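Local coordinates for peptidase S15/CocE/NonD (Thaumarchaeota archaeon SCGC AB-539-E09, PDB 4PF1), which probably acts as a serine aminopeptidase of the S15 family, cleaving residues from the amino end of peptides with an alpha/beta-hydrolase catalytic domain, at residues Met187-Met192 and Asp298-Pro303; Lys422-Glu427 and Trp611-Tyr616; Asp509-Glu514 and Pro568-Met573. All blocks are in the same frame, centred on the assembly; numbering follows the deposited sequence. Where two conformers were deposited one is given.

Overall arrangement
Contact 1 is buried near the middle of the chain, where two loops of the catalytic alpha/beta-hydrolase part meet; contacts 2 and 3 lie in the C-terminal non-catalytic part, the former at the surface and the latter partly buried. No direct hydrogen bond joins the segments of contact 1, which rely on van der Waals packing and one bridging water. Contacts 2 and 3 both pair antiparallel strands but belong to different sheets, their centres about 26 Å apart. A side-on arginine-aspartate salt bridge and a tryptophan face mark contact 2; a histidine-carboxylate bond and a proline-covered imidazole mark contact 3, which also lies by neighbouring subunits.

Contact 1. Residues Met187-Met192 and Asp298-Pro303; sequences MVDGWM and DIYGSP
Two loops of the alpha/beta-hydrolase part meet here, one following strand 178-184 and the other leading into helix 301-309, and Tyr300 has the largest share of the contact. Its ring takes Met192 CB over one face, offset toward the rim, with CB 4.0 Å from the ring centroid in a CH-pi contact. Asp189 CB approaches the same ring obliquely, 3.6 Å from Tyr300 CE2. Asp189 CG lies anti to the backbone N (chi1 -158°), and the carboxylate turns back on its own loop: OD1 accepts from the N of Trp191 on its anti lone pair, an Asx turn, and from the N of Met192, above the carboxylate plane, in the wider Asx motif. Asp189 OD2 is bonded to Tyr265 OH and accepts a hydrogen bond from a water, which accepts from Tyr300 OH in turn; that hydroxyl is also bonded to Lys304. Further along, Val188 CB rests 3.6 Å from Gly301 CA, and a CB at Gly301 would be tight against Val188 CG2. Met187 CG meets Asp298 OD1 at 3.6 Å. Asp298 touches His328, and its N is bonded to Asp295; Ser161, His328 and Asp295 have Ser-His-Asp triad geometry and are probably catalytic, as in other alpha/beta-hydrolase peptidases.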
ATOM      1  N   MET A 187      26.761 -21.228  -7.370  1.00 15.70           N
ATOM      2  CA  MET A 187      27.423 -21.615  -6.130  1.00 15.12           C
ATOM      3  C   MET A 187      28.824 -22.078  -6.523  1.00 19.28           C
ATOM      4  O   MET A 187      28.953 -23.066  -7.254  1.00 19.75           O
ATOM      5  CB  MET A 187      26.634 -22.734  -5.413  1.00 17.19           C
ATOM      6  CG  MET A 187      25.239 -22.317  -4.961  1.00 19.84           C
ATOM      7  SD  MET A 187      24.263 -23.681  -4.259  1.00 23.09           S
ATOM      8  CE  MET A 187      25.138 -23.965  -2.765  1.00 20.03           C
ATOM      9  N   VAL A 188      29.859 -21.309  -6.160  1.00 15.14           N
ATOM     10  CA  VAL A 188      31.235 -21.612  -6.582  1.00 15.01           C
ATOM     11  C   VAL A 188      32.103 -21.973  -5.375  1.00 18.76           C
ATOM     12  O   VAL A 188      32.740 -23.028  -5.378  1.00 18.71           O
ATOM     13  CB  VAL A 188      31.825 -20.442  -7.416  1.00 18.46           C
ATOM     14  CG1 VAL A 188      33.332 -20.585  -7.624  1.00 18.61           C
ATOM     15  CG2 VAL A 188      31.106 -20.320  -8.754  1.00 18.21           C
ATOM     16  N   ASP A 189      32.145 -21.103  -4.360  1.00 14.77           N
ATOM     17  CA  ASP A 189      32.906 -21.386  -3.155  1.00 14.75           C
ATOM     18  C   ASP A 189      32.077 -21.007  -1.937  1.00 18.84           C
ATOM     19  O   ASP A 189      31.989 -19.827  -1.579  1.00 18.21           O
ATOM     20  CB  ASP A 189      34.271 -20.673  -3.162  1.00 16.25           C
ATOM     21  CG  ASP A 189      35.307 -21.315  -2.252  1.00 21.90           C
ATOM     22  OD1 ASP A 189      34.941 -21.721  -1.123  1.00 22.42           O
ATOM     23  OD2 ASP A 189      36.494 -21.344  -2.634  1.00 22.88           O
ATOM     24  N   GLY A 190      31.480 -22.024  -1.318  1.00 15.41           N
ATOM     25  CA  GLY A 190      30.615 -21.884  -0.153  1.00 15.07           C
ATOM     26  C   GLY A 190      31.308 -21.410   1.109  1.00 18.99           C
ATOM     27  O   GLY A 190      30.640 -21.006   2.060  1.00 18.84           O
ATOM     28  N   TRP A 191      32.650 -21.449   1.128  1.00 15.37           N
ATOM     29  CA  TRP A 191      33.442 -21.021   2.281  1.00 14.81           C
ATOM     30  C   TRP A 191      34.050 -19.638   2.049  1.00 19.66           C
ATOM     31  O   TRP A 191      34.000 -18.794   2.947  1.00 18.81           O
ATOM     32  CB  TRP A 191      34.547 -22.043   2.583  1.00 13.46           C
ATOM     33  CG  TRP A 191      35.177 -21.894   3.939  1.00 14.17           C
ATOM     34  CD1 TRP A 191      34.909 -22.636   5.050  1.00 17.09           C
ATOM     35  CD2 TRP A 191      36.210 -20.972   4.311  1.00 13.85           C
ATOM     36  NE1 TRP A 191      35.707 -22.231   6.094  1.00 16.55           N
ATOM     37  CE2 TRP A 191      36.516 -21.211   5.669  1.00 17.80           C
ATOM     38  CE3 TRP A 191      36.905 -19.955   3.631  1.00 14.79           C
ATOM     39  CZ2 TRP A 191      37.497 -20.485   6.354  1.00 17.21           C
ATOM     40  CZ3 TRP A 191      37.862 -19.227   4.316  1.00 16.20           C
ATOM     41  CH2 TRP A 191      38.152 -19.496   5.659  1.00 16.98           C
ATOM     42  N   MET A 192      34.671 -19.419   0.866  1.00 17.36           N
ATOM     43  CA  MET A 192      35.342 -18.155   0.555  1.00 17.42           C
ATOM     44  C   MET A 192      34.386 -16.963   0.561  1.00 20.89           C
ATOM     45  O   MET A 192      34.711 -15.945   1.168  1.00 20.94           O
ATOM     46  CB  MET A 192      36.104 -18.224  -0.778  1.00 19.94           C
ATOM     47  CG  MET A 192      37.502 -18.832  -0.656  1.00 24.02           C
ATOM     48  SD  MET A 192      38.605 -18.022   0.548  1.00 28.31           S
ATOM     49  CE  MET A 192      38.749 -16.385  -0.179  1.00 25.05           C
ATOM     50  N   ASP A 298      25.180 -15.344  -3.585  1.00 10.98           N
ATOM     51  CA  ASP A 298      26.397 -15.806  -4.278  1.00 11.08           C
ATOM     52  C   ASP A 298      27.092 -14.644  -5.006  1.00 15.47           C
ATOM     53  O   ASP A 298      27.162 -14.630  -6.239  1.00 15.01           O
ATOM     54  CB  ASP A 298      26.057 -16.948  -5.260  1.00 12.81           C
ATOM     55  CG  ASP A 298      25.477 -18.172  -4.585  1.00 18.87           C
ATOM     56  OD1 ASP A 298      26.257 -18.977  -4.053  1.00 18.82           O
ATOM     57  OD2 ASP A 298      24.244 -18.321  -4.594  1.00 22.80           O
ATOM     58  N   ILE A 299      27.618 -13.674  -4.229  1.00 12.66           N
ATOM     59  CA  ILE A 299      28.278 -12.464  -4.747  1.00 12.53           C
ATOM     60  C   ILE A 299      29.766 -12.709  -5.137  1.00 16.30           C
ATOM     61  O   ILE A 299      30.373 -11.861  -5.799  1.00 16.38           O
ATOM     62  CB  ILE A 299      28.140 -11.311  -3.702  1.00 15.28           C
ATOM     63  CG1 ILE A 299      28.169  -9.923  -4.375  1.00 15.60           C
ATOM     64  CG2 ILE A 299      29.150 -11.436  -2.543  1.00 15.31           C
ATOM     65  CD1 ILE A 299      27.325  -8.881  -3.696  1.00 21.13           C
ATOM     66  N   TYR A 300      30.336 -13.853  -4.725  1.00 12.66           N
ATOM     67  CA  TYR A 300      31.747 -14.199  -4.946  1.00 12.56           C
ATOM     68  C   TYR A 300      31.965 -15.004  -6.240  1.00 16.68           C
ATOM     69  O   TYR A 300      32.934 -14.757  -6.969  1.00 17.03           O
ATOM     70  CB  TYR A 300      32.261 -15.004  -3.728  1.00 13.35           C
ATOM     71  CG  TYR A 300      33.647 -15.594  -3.872  1.00 14.94           C
ATOM     72  CD1 TYR A 300      34.769 -14.904  -3.423  1.00 17.08           C
ATOM     73  CD2 TYR A 300      33.829 -16.885  -4.360  1.00 15.62           C
ATOM     74  CE1 TYR A 300      36.046 -15.448  -3.535  1.00 18.29           C
ATOM     75  CE2 TYR A 300      35.103 -17.433  -4.495  1.00 17.05           C
ATOM     76  CZ  TYR A 300      36.209 -16.714  -4.073  1.00 23.76           C
ATOM     77  OH  TYR A 300      37.461 -17.265  -4.162  1.00 23.99           O
ATOM     78  N   GLY A 301      31.094 -15.979  -6.467  1.00 12.28           N
ATOM     79  CA  GLY A 301      31.179 -16.947  -7.554  1.00 12.67           C
ATOM     80  C   GLY A 301      31.442 -16.485  -8.975  1.00 17.29           C
ATOM     81  O   GLY A 301      32.447 -16.882  -9.575  1.00 17.17           O
ATOM     82  N   SER A 302      30.492 -15.742  -9.558  1.00 14.14           N
ATOM     83  CA  SER A 302      30.532 -15.320 -10.963  1.00 14.37           C
ATOM     84  C   SER A 302      31.797 -14.487 -11.341  1.00 18.26           C
ATOM     85  O   SER A 302      32.467 -14.870 -12.305  1.00 17.65           O
ATOM     86  CB  SER A 302      29.255 -14.581 -11.339  1.00 17.70           C
ATOM     87  OG  SER A 302      28.123 -15.399 -11.083  1.00 23.09           O
ATOM     88  N   PRO A 303      32.195 -13.406 -10.604  1.00 14.71           N
ATOM     89  CA  PRO A 303      33.431 -12.690 -10.989  1.00 14.67           C
ATOM     90  C   PRO A 303      34.693 -13.551 -10.838  1.00 18.68           C
ATOM     91  O   PRO A 303      35.605 -13.430 -11.658  1.00 18.02           O
ATOM     92  CB  PRO A 303      33.457 -11.481 -10.054  1.00 16.05           C
ATOM     93  CG  PRO A 303      32.582 -11.841  -8.927  1.00 20.15           C
ATOM     94  CD  PRO A 303      31.544 -12.770  -9.439  1.00 15.55           C
TER
HETATM   95  O   HOH W   1      37.511 -19.926  -4.641  1.00 10.93           O

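Contact 2. Residues Lys422-Glu427 and Trp611-Tyr616; sequences KQAFDE and WRTAEY
Asp426 OD2 is gripped by two donors, Arg612 NE at 2.7 Å across the contact and the indole NE1 of Trp473 from elsewhere in the chain. The other carboxylate oxygen, Asp426 OD1, takes Arg612 NH2 at 3.0 Å, completing a side-on salt bridge with one nitrogen to each oxygen. The acid sits at the edge of the guanidinium, near its plane, yet the carboxylate is turned 40° from that plane and both oxygens are met from above their own plane. Arg612 CG occupies the crowded position between the backbone N and the carbonyl carbon (chi1 34°), and the chain then runs extended to NE. Ala424 CB lies 3.5 Å from Arg612 NH1, while Phe425 N lies over the centre of one guanidinium face. An alanine at Arg612 would probably leave Asp426 without its charged mate, with Trp473 still bonded to OD2, and open a gap beside Ala424 CB.

The backbones are joined by Arg612 N donating to Ala424 O at 3.1 Å. Phe425 and Trp611 lie side by side, pointing the same way: Phe425 CB sits almost directly above the five-membered ring of the indole, 3.8 Å from its centroid, and Phe425 CD2 covers the same indole near its rim. The two aromatic planes meet obliquely at 41°. Gln423 CG adds a contact at the far end of the indole, 3.7 Å from Trp611 CZ3. Thr613 CG2 packs against Lys422 O, and Thr613 OG1 accepts from Tyr616 N in an ST motif. Phe425 and Trp611 form a non-hydrogen-bonded pair, their side chains on one face, an arrangement of antiparallel beta-sheet, here joining strands 425-430 and 606-625 within the C-terminal non-catalytic part.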
ATOM      1  N   LYS A 422      52.799  10.131  13.351  1.00 24.35           N
ATOM      2  CA  LYS A 422      52.289  10.181  14.739  1.00 23.66           C
ATOM      3  C   LYS A 422      51.201   9.126  15.015  1.00 27.05           C
ATOM      4  O   LYS A 422      50.437   8.770  14.111  1.00 26.74           O
ATOM      5  CB  LYS A 422      51.757  11.588  15.086  1.00 25.63           C
ATOM      6  CG  LYS A 422      50.578  12.044  14.223  1.00 35.36           C
ATOM      7  CD  LYS A 422      50.145  13.460  14.529  1.00 43.87           C
ATOM      8  CE  LYS A 422      48.969  13.862  13.674  1.00 50.39           C
ATOM      9  NZ  LYS A 422      48.589  15.280  13.886  1.00 56.41           N
ATOM     10  N   GLN A 423      51.140   8.636  16.270  1.00 22.54           N
ATOM     11  CA  GLN A 423      50.161   7.647  16.712  1.00 21.03           C
ATOM     12  C   GLN A 423      48.743   8.156  16.459  1.00 23.55           C
ATOM     13  O   GLN A 423      48.402   9.274  16.853  1.00 23.10           O
ATOM     14  CB  GLN A 423      50.360   7.306  18.197  1.00 22.53           C
ATOM     15  CG  GLN A 423      49.484   6.152  18.679  1.00 36.83           C
ATOM     16  CD  GLN A 423      49.605   5.933  20.161  1.00 54.41           C
ATOM     17  OE1 GLN A 423      50.462   5.180  20.635  1.00 50.04           O
ATOM     18  NE2 GLN A 423      48.731   6.571  20.927  1.00 44.66           N
ATOM     19  N   ALA A 424      47.939   7.348  15.753  1.00 18.97           N
ATOM     20  CA  ALA A 424      46.565   7.678  15.395  1.00 17.82           C
ATOM     21  C   ALA A 424      45.761   6.413  15.126  1.00 20.22           C
ATOM     22  O   ALA A 424      46.233   5.499  14.440  1.00 19.58           O
ATOM     23  CB  ALA A 424      46.538   8.588  14.169  1.00 18.40           C
ATOM     24  N   PHE A 425      44.553   6.361  15.691  1.00 15.41           N
ATOM     25  CA  PHE A 425      43.614   5.255  15.541  1.00 14.52           C
ATOM     26  C   PHE A 425      42.224   5.690  15.969  1.00 18.60           C
ATOM     27  O   PHE A 425      42.079   6.680  16.691  1.00 19.04           O
ATOM     28  CB  PHE A 425      44.062   4.014  16.365  1.00 16.13           C
ATOM     29  CG  PHE A 425      44.353   4.272  17.829  1.00 17.87           C
ATOM     30  CD1 PHE A 425      43.324   4.296  18.768  1.00 20.48           C
ATOM     31  CD2 PHE A 425      45.658   4.440  18.278  1.00 19.78           C
ATOM     32  CE1 PHE A 425      43.594   4.531  20.120  1.00 21.40           C
ATOM     33  CE2 PHE A 425      45.928   4.668  19.631  1.00 22.79           C
ATOM     34  CZ  PHE A 425      44.895   4.710  20.542  1.00 20.63           C
ATOM     35  N   ASP A 426      41.210   4.942  15.550  1.00 14.74           N
ATOM     36  CA  ASP A 426      39.832   5.141  15.985  1.00 14.22           C
ATOM     37  C   ASP A 426      39.450   3.948  16.841  1.00 18.30           C
ATOM     38  O   ASP A 426      39.719   2.808  16.458  1.00 17.66           O
ATOM     39  CB  ASP A 426      38.889   5.320  14.791  1.00 15.40           C
ATOM     40  CG  ASP A 426      39.241   6.522  13.946  1.00 24.67           C
ATOM     41  OD1 ASP A 426      39.068   7.664  14.436  1.00 25.95           O
ATOM     42  OD2 ASP A 426      39.733   6.326  12.818  1.00 29.79           O
ATOM     43  N   GLU A 427      38.891   4.207  18.030  1.00 15.09           N
ATOM     44  CA  GLU A 427      38.589   3.162  18.999  1.00 14.59           C
ATOM     45  C   GLU A 427      37.091   2.966  19.229  1.00 18.28           C
ATOM     46  O   GLU A 427      36.323   3.930  19.207  1.00 18.59           O
ATOM     47  CB  GLU A 427      39.276   3.498  20.327  1.00 16.18           C
ATOM     48  CG  GLU A 427      39.361   2.347  21.312  1.00 21.30           C
ATOM     49  CD  GLU A 427      40.009   2.732  22.625  1.00 31.54           C
ATOM     50  OE1 GLU A 427      39.314   3.325  23.481  1.00 21.75           O
ATOM     51  OE2 GLU A 427      41.213   2.444  22.799  1.00 20.49           O
ATOM     52  N   TRP A 611      43.756   1.469  13.085  1.00 16.81           N
ATOM     53  CA  TRP A 611      44.919   2.351  13.017  1.00 16.83           C
ATOM     54  C   TRP A 611      45.056   3.048  11.662  1.00 19.71           C
ATOM     55  O   TRP A 611      44.729   2.473  10.628  1.00 18.17           O
ATOM     56  CB  TRP A 611      46.192   1.570  13.365  1.00 16.04           C
ATOM     57  CG  TRP A 611      46.301   1.245  14.829  1.00 17.40           C
ATOM     58  CD1 TRP A 611      45.529   0.370  15.540  1.00 20.02           C
ATOM     59  CD2 TRP A 611      47.231   1.811  15.765  1.00 17.95           C
ATOM     60  NE1 TRP A 611      45.914   0.362  16.860  1.00 19.88           N
ATOM     61  CE2 TRP A 611      46.954   1.241  17.028  1.00 21.91           C
ATOM     62  CE3 TRP A 611      48.279   2.741  15.656  1.00 19.94           C
ATOM     63  CZ2 TRP A 611      47.712   1.543  18.167  1.00 21.86           C
ATOM     64  CZ3 TRP A 611      49.015   3.055  16.789  1.00 22.09           C
ATOM     65  CH2 TRP A 611      48.722   2.468  18.029  1.00 22.74           C
ATOM     66  N   ARG A 612      45.542   4.299  11.683  1.00 16.53           N
ATOM     67  CA  ARG A 612      45.699   5.142  10.493  1.00 16.15           C
ATOM     68  C   ARG A 612      46.959   6.008  10.624  1.00 20.49           C
ATOM     69  O   ARG A 612      46.880   7.203  10.929  1.00 20.07           O
ATOM     70  CB  ARG A 612      44.442   6.013  10.271  1.00 14.53           C
ATOM     71  CG  ARG A 612      43.766   6.470  11.566  1.00 16.26           C
ATOM     72  CD  ARG A 612      42.675   7.474  11.304  1.00 17.95           C
ATOM     73  NE  ARG A 612      41.982   7.844  12.538  1.00 22.19           N
ATOM     74  CZ  ARG A 612      42.333   8.858  13.321  1.00 29.41           C
ATOM     75  NH1 ARG A 612      43.375   9.619  13.006  1.00 11.85           N
ATOM     76  NH2 ARG A 612      41.641   9.124  14.421  1.00 15.93           N
ATOM     77  N   THR A 613      48.130   5.375  10.450  1.00 17.55           N
ATOM     78  CA  THR A 613      49.443   6.024  10.561  1.00 17.98           C
ATOM     79  C   THR A 613      50.281   5.706   9.320  1.00 21.53           C
ATOM     80  O   THR A 613      49.870   4.877   8.515  1.00 20.47           O
ATOM     81  CB  THR A 613      50.171   5.557  11.848  1.00 25.27           C
ATOM     82  OG1 THR A 613      50.450   4.161  11.751  1.00 24.40           O
ATOM     83  CG2 THR A 613      49.380   5.838  13.117  1.00 23.62           C
ATOM     84  N   ALA A 614      51.466   6.337   9.180  1.00 19.19           N
ATOM     85  CA  ALA A 614      52.385   6.069   8.063  1.00 19.61           C
ATOM     86  C   ALA A 614      52.768   4.577   8.020  1.00 23.79           C
ATOM     87  O   ALA A 614      52.779   3.976   6.943  1.00 23.76           O
ATOM     88  CB  ALA A 614      53.636   6.928   8.198  1.00 20.80           C
ATOM     89  N   GLU A 615      53.023   3.981   9.210  1.00 19.79           N
ATOM     90  CA  GLU A 615      53.378   2.572   9.394  1.00 19.68           C
ATOM     91  C   GLU A 615      52.171   1.653   9.146  1.00 22.45           C
ATOM     92  O   GLU A 615      52.323   0.608   8.508  1.00 21.80           O
ATOM     93  CB  GLU A 615      53.926   2.356  10.819  1.00 21.39           C
ATOM     94  CG  GLU A 615      54.454   0.953  11.090  1.00 32.99           C
ATOM     95  CD  GLU A 615      55.043   0.730  12.472  1.00 53.46           C
ATOM     96  OE1 GLU A 615      54.598   1.401  13.432  1.00 47.41           O
ATOM     97  OE2 GLU A 615      55.930  -0.145  12.600  1.00 48.51           O
ATOM     98  N   TYR A 616      50.982   2.033   9.665  1.00 18.57           N
ATOM     99  CA  TYR A 616      49.751   1.242   9.532  1.00 18.03           C
ATOM    100  C   TYR A 616      48.652   2.041   8.775  1.00 21.35           C
ATOM    101  O   TYR A 616      47.693   2.504   9.404  1.00 20.23           O
ATOM    102  CB  TYR A 616      49.236   0.800  10.922  1.00 19.25           C
ATOM    103  CG  TYR A 616      50.265   0.119  11.802  1.00 22.21           C
ATOM    104  CD1 TYR A 616      50.796  -1.122  11.457  1.00 24.42           C
ATOM    105  CD2 TYR A 616      50.637   0.668  13.026  1.00 23.49           C
ATOM    106  CE1 TYR A 616      51.715  -1.771  12.280  1.00 25.74           C
ATOM    107  CE2 TYR A 616      51.556   0.027  13.859  1.00 25.09           C
ATOM    108  CZ  TYR A 616      52.095  -1.192  13.479  1.00 32.63           C
ATOM    109  OH  TYR A 616      52.995  -1.833  14.298  1.00 32.54           O
TER

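Contact 3. Residues Asp509-Glu514 and Pro568-Met573; sequences DVWPDE and PGHRIM
The carboxylate of Asp509 and the imidazole of His570 stand nearly perpendicular, their planes 85° apart, and are joined by His570 ND1 donating to the syn lone pair of Asp509 OD1 at 2.6 Å. Asp509 CG lies anti to the backbone N (chi1 179°), which sets the carboxylate on the side of His570; Asp509 OD2 is bonded to His564, so the acid links two histidines and is likely to stabilise positive charge on them. Pro512 CD covers the centre of one imidazole face in a CH-pi contact, 3.6 Å from the ring centroid. Trp511 and His570 lie side by side and make an edge-to-face pair: His570 CE1 points at the indole face, 3.8 Å from Trp511 CG, with the planes at 60°. Proline, indole and carboxylate thus hold the imidazole in its orientation.

On the sheet face of Val510 and Arg571, their CB atoms lie 3.8 Å apart, and Val510 CG2 meets Met573 CB at 3.6 Å. Val510 and Arg571 exchange two backbone hydrogen bonds, each 2.9 Å from N to O. Gly569, whose positive phi suits glycine, lays its carbonyl O against the ring of Pro512.

Strand 502-510 thus lies between 571-577 and 525-534 in a four-stranded antiparallel sheet, with strand 562-566 packed on Asp509 through Phe566; beyond the end of strand 502-510, Asp513 forms a salt bridge with Arg237 of a neighbouring subunit.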
ATOM      1  N   ASP A 509      27.488   4.670  -0.577  1.00 11.17           N
ATOM      2  CA  ASP A 509      27.248   5.884  -1.329  1.00 10.83           C
ATOM      3  C   ASP A 509      26.239   6.699  -0.533  1.00 14.72           C
ATOM      4  O   ASP A 509      25.083   6.290  -0.412  1.00 14.21           O
ATOM      5  CB  ASP A 509      26.739   5.578  -2.757  1.00 11.92           C
ATOM      6  CG  ASP A 509      26.449   6.819  -3.606  1.00 14.85           C
ATOM      7  OD1 ASP A 509      25.961   7.823  -3.048  1.00 14.04           O
ATOM      8  OD2 ASP A 509      26.663   6.761  -4.829  1.00 18.71           O
ATOM      9  N   VAL A 510      26.683   7.812   0.063  1.00 11.72           N
ATOM     10  CA  VAL A 510      25.803   8.699   0.827  1.00 11.56           C
ATOM     11  C   VAL A 510      25.126   9.654  -0.151  1.00 16.27           C
ATOM     12  O   VAL A 510      25.797  10.473  -0.777  1.00 16.40           O
ATOM     13  CB  VAL A 510      26.538   9.473   1.959  1.00 14.93           C
ATOM     14  CG1 VAL A 510      25.549  10.239   2.834  1.00 14.59           C
ATOM     15  CG2 VAL A 510      27.386   8.539   2.806  1.00 14.40           C
ATOM     16  N   TRP A 511      23.803   9.539  -0.287  1.00 13.03           N
ATOM     17  CA  TRP A 511      23.018  10.386  -1.178  1.00 13.48           C
ATOM     18  C   TRP A 511      23.025  11.839  -0.652  1.00 17.88           C
ATOM     19  O   TRP A 511      23.266  12.039   0.544  1.00 18.22           O
ATOM     20  CB  TRP A 511      21.590   9.827  -1.313  1.00 12.18           C
ATOM     21  CG  TRP A 511      21.503   8.609  -2.199  1.00 13.29           C
ATOM     22  CD1 TRP A 511      22.222   7.453  -2.082  1.00 15.90           C
ATOM     23  CD2 TRP A 511      20.645   8.434  -3.335  1.00 13.38           C
ATOM     24  NE1 TRP A 511      21.866   6.571  -3.071  1.00 15.07           N
ATOM     25  CE2 TRP A 511      20.900   7.146  -3.858  1.00 16.94           C
ATOM     26  CE3 TRP A 511      19.675   9.240  -3.962  1.00 15.16           C
ATOM     27  CZ2 TRP A 511      20.221   6.642  -4.977  1.00 16.48           C
ATOM     28  CZ3 TRP A 511      19.003   8.739  -5.070  1.00 16.75           C
ATOM     29  CH2 TRP A 511      19.274   7.454  -5.564  1.00 17.14           C
ATOM     30  N   PRO A 512      22.836  12.873  -1.518  1.00 13.38           N
ATOM     31  CA  PRO A 512      22.878  14.264  -1.017  1.00 13.11           C
ATOM     32  C   PRO A 512      21.833  14.548   0.064  1.00 16.31           C
ATOM     33  O   PRO A 512      20.869  13.786   0.211  1.00 14.79           O
ATOM     34  CB  PRO A 512      22.611  15.105  -2.273  1.00 15.13           C
ATOM     35  CG  PRO A 512      22.956  14.214  -3.417  1.00 19.71           C
ATOM     36  CD  PRO A 512      22.582  12.836  -2.972  1.00 14.92           C
ATOM     37  N   ASP A 513      22.043  15.648   0.836  1.00 14.03           N
ATOM     38  CA  ASP A 513      21.159  16.100   1.924  1.00 14.29           C
ATOM     39  C   ASP A 513      19.707  16.183   1.453  1.00 18.17           C
ATOM     40  O   ASP A 513      18.800  15.744   2.165  1.00 16.85           O
ATOM     41  CB  ASP A 513      21.625  17.465   2.466  1.00 16.47           C
ATOM     42  CG  ASP A 513      22.994  17.457   3.131  1.00 25.62           C
ATOM     43  OD1 ASP A 513      23.539  16.348   3.367  1.00 24.67           O
ATOM     44  OD2 ASP A 513      23.506  18.552   3.439  1.00 31.79           O
ATOM     45  N   GLU A 514      19.502  16.721   0.237  1.00 15.63           N
ATOM     46  CA  GLU A 514      18.202  16.814  -0.424  1.00 15.92           C
ATOM     47  C   GLU A 514      18.314  16.234  -1.834  1.00 20.23           C
ATOM     48  O   GLU A 514      19.310  16.478  -2.523  1.00 19.48           O
ATOM     49  CB  GLU A 514      17.692  18.262  -0.450  1.00 17.95           C
ATOM     50  CG  GLU A 514      17.188  18.737   0.903  1.00 26.44           C
ATOM     51  CD  GLU A 514      16.443  20.058   0.891  1.00 41.03           C
ATOM     52  OE1 GLU A 514      17.053  21.080   0.505  1.00 19.87           O
ATOM     53  OE2 GLU A 514      15.268  20.080   1.321  1.00 39.26           O
ATOM     54  N   PRO A 568      27.813  13.993  -8.281  1.00 17.70           N
ATOM     55  CA  PRO A 568      28.052  15.216  -7.484  1.00 18.21           C
ATOM     56  C   PRO A 568      27.027  15.392  -6.358  1.00 21.99           C
ATOM     57  O   PRO A 568      25.843  15.091  -6.541  1.00 21.45           O
ATOM     58  CB  PRO A 568      27.943  16.343  -8.518  1.00 20.46           C
ATOM     59  CG  PRO A 568      28.211  15.691  -9.825  1.00 24.64           C
ATOM     60  CD  PRO A 568      27.630  14.320  -9.711  1.00 19.55           C
ATOM     61  N   GLY A 569      27.501  15.837  -5.197  1.00 18.35           N
ATOM     62  CA  GLY A 569      26.668  15.995  -4.008  1.00 17.86           C
ATOM     63  C   GLY A 569      26.659  14.755  -3.130  1.00 20.45           C
ATOM     64  O   GLY A 569      26.271  14.822  -1.959  1.00 20.17           O
ATOM     65  N   HIS A 570      27.087  13.603  -3.693  1.00 15.75           N
ATOM     66  CA  HIS A 570      27.182  12.340  -2.956  1.00 14.68           C
ATOM     67  C   HIS A 570      28.513  12.246  -2.207  1.00 18.70           C
ATOM     68  O   HIS A 570      29.481  12.906  -2.589  1.00 19.14           O
ATOM     69  CB  HIS A 570      27.047  11.126  -3.908  1.00 14.63           C
ATOM     70  CG  HIS A 570      25.692  10.952  -4.525  1.00 17.43           C
ATOM     71  ND1 HIS A 570      24.872   9.897  -4.174  1.00 18.30           N
ATOM     72  CD2 HIS A 570      25.084  11.673  -5.495  1.00 19.32           C
ATOM     73  CE1 HIS A 570      23.789  10.016  -4.923  1.00 17.64           C
ATOM     74  NE2 HIS A 570      23.870  11.069  -5.733  1.00 18.65           N
ATOM     75  N   ARG A 571      28.561  11.419  -1.155  0.50 15.06           N
ATOM     76  CA  ARG A 571      29.778  11.165  -0.381  0.50 14.79           C
ATOM     77  C   ARG A 571      30.150   9.690  -0.471  0.50 18.23           C
ATOM     78  O   ARG A 571      29.269   8.842  -0.646  0.50 17.35           O
ATOM     79  CB  ARG A 571      29.594  11.549   1.102  0.50 14.33           C
ATOM     80  CG  ARG A 571      29.289  13.016   1.390  0.50 21.23           C
ATOM     81  CD  ARG A 571      29.184  13.217   2.893  0.50 23.58           C
ATOM     82  NE  ARG A 571      28.476  14.444   3.261  0.50 26.01           N
ATOM     83  CZ  ARG A 571      28.945  15.350   4.116  0.50 37.41           C
ATOM     84  NH1 ARG A 571      30.140  15.192   4.674  0.50 24.89           N
ATOM     85  NH2 ARG A 571      28.228  16.426   4.409  0.50 22.51           N
ATOM     86  N   ILE A 572      31.444   9.377  -0.319  1.00 14.68           N
ATOM     87  CA  ILE A 572      31.913   7.988  -0.262  1.00 13.92           C
ATOM     88  C   ILE A 572      32.091   7.681   1.221  1.00 16.69           C
ATOM     89  O   ILE A 572      32.765   8.440   1.923  1.00 16.07           O
ATOM     90  CB  ILE A 572      33.201   7.708  -1.092  1.00 17.52           C
ATOM     91  CG1 ILE A 572      33.042   8.177  -2.559  1.00 17.89           C
ATOM     92  CG2 ILE A 572      33.562   6.209  -1.018  1.00 18.55           C
ATOM     93  CD1 ILE A 572      34.335   8.346  -3.331  1.00 26.37           C
ATOM     94  N   MET A 573      31.426   6.635   1.719  1.00 12.77           N
ATOM     95  CA  MET A 573      31.492   6.289   3.134  1.00 11.90           C
ATOM     96  C   MET A 573      32.078   4.903   3.366  1.00 16.01           C
ATOM     97  O   MET A 573      31.860   3.983   2.575  1.00 15.57           O
ATOM     98  CB  MET A 573      30.094   6.384   3.772  1.00 13.41           C
ATOM     99  CG  MET A 573      30.047   5.993   5.240  1.00 15.98           C
ATOM    100  SD  MET A 573      28.406   6.195   5.949  1.00 18.99           S
ATOM    101  CE  MET A 573      28.436   7.947   6.327  1.00 15.81           C
TER
HETATM  102  O   HOH W   2      25.978  13.388   0.402  1.00 26.06           O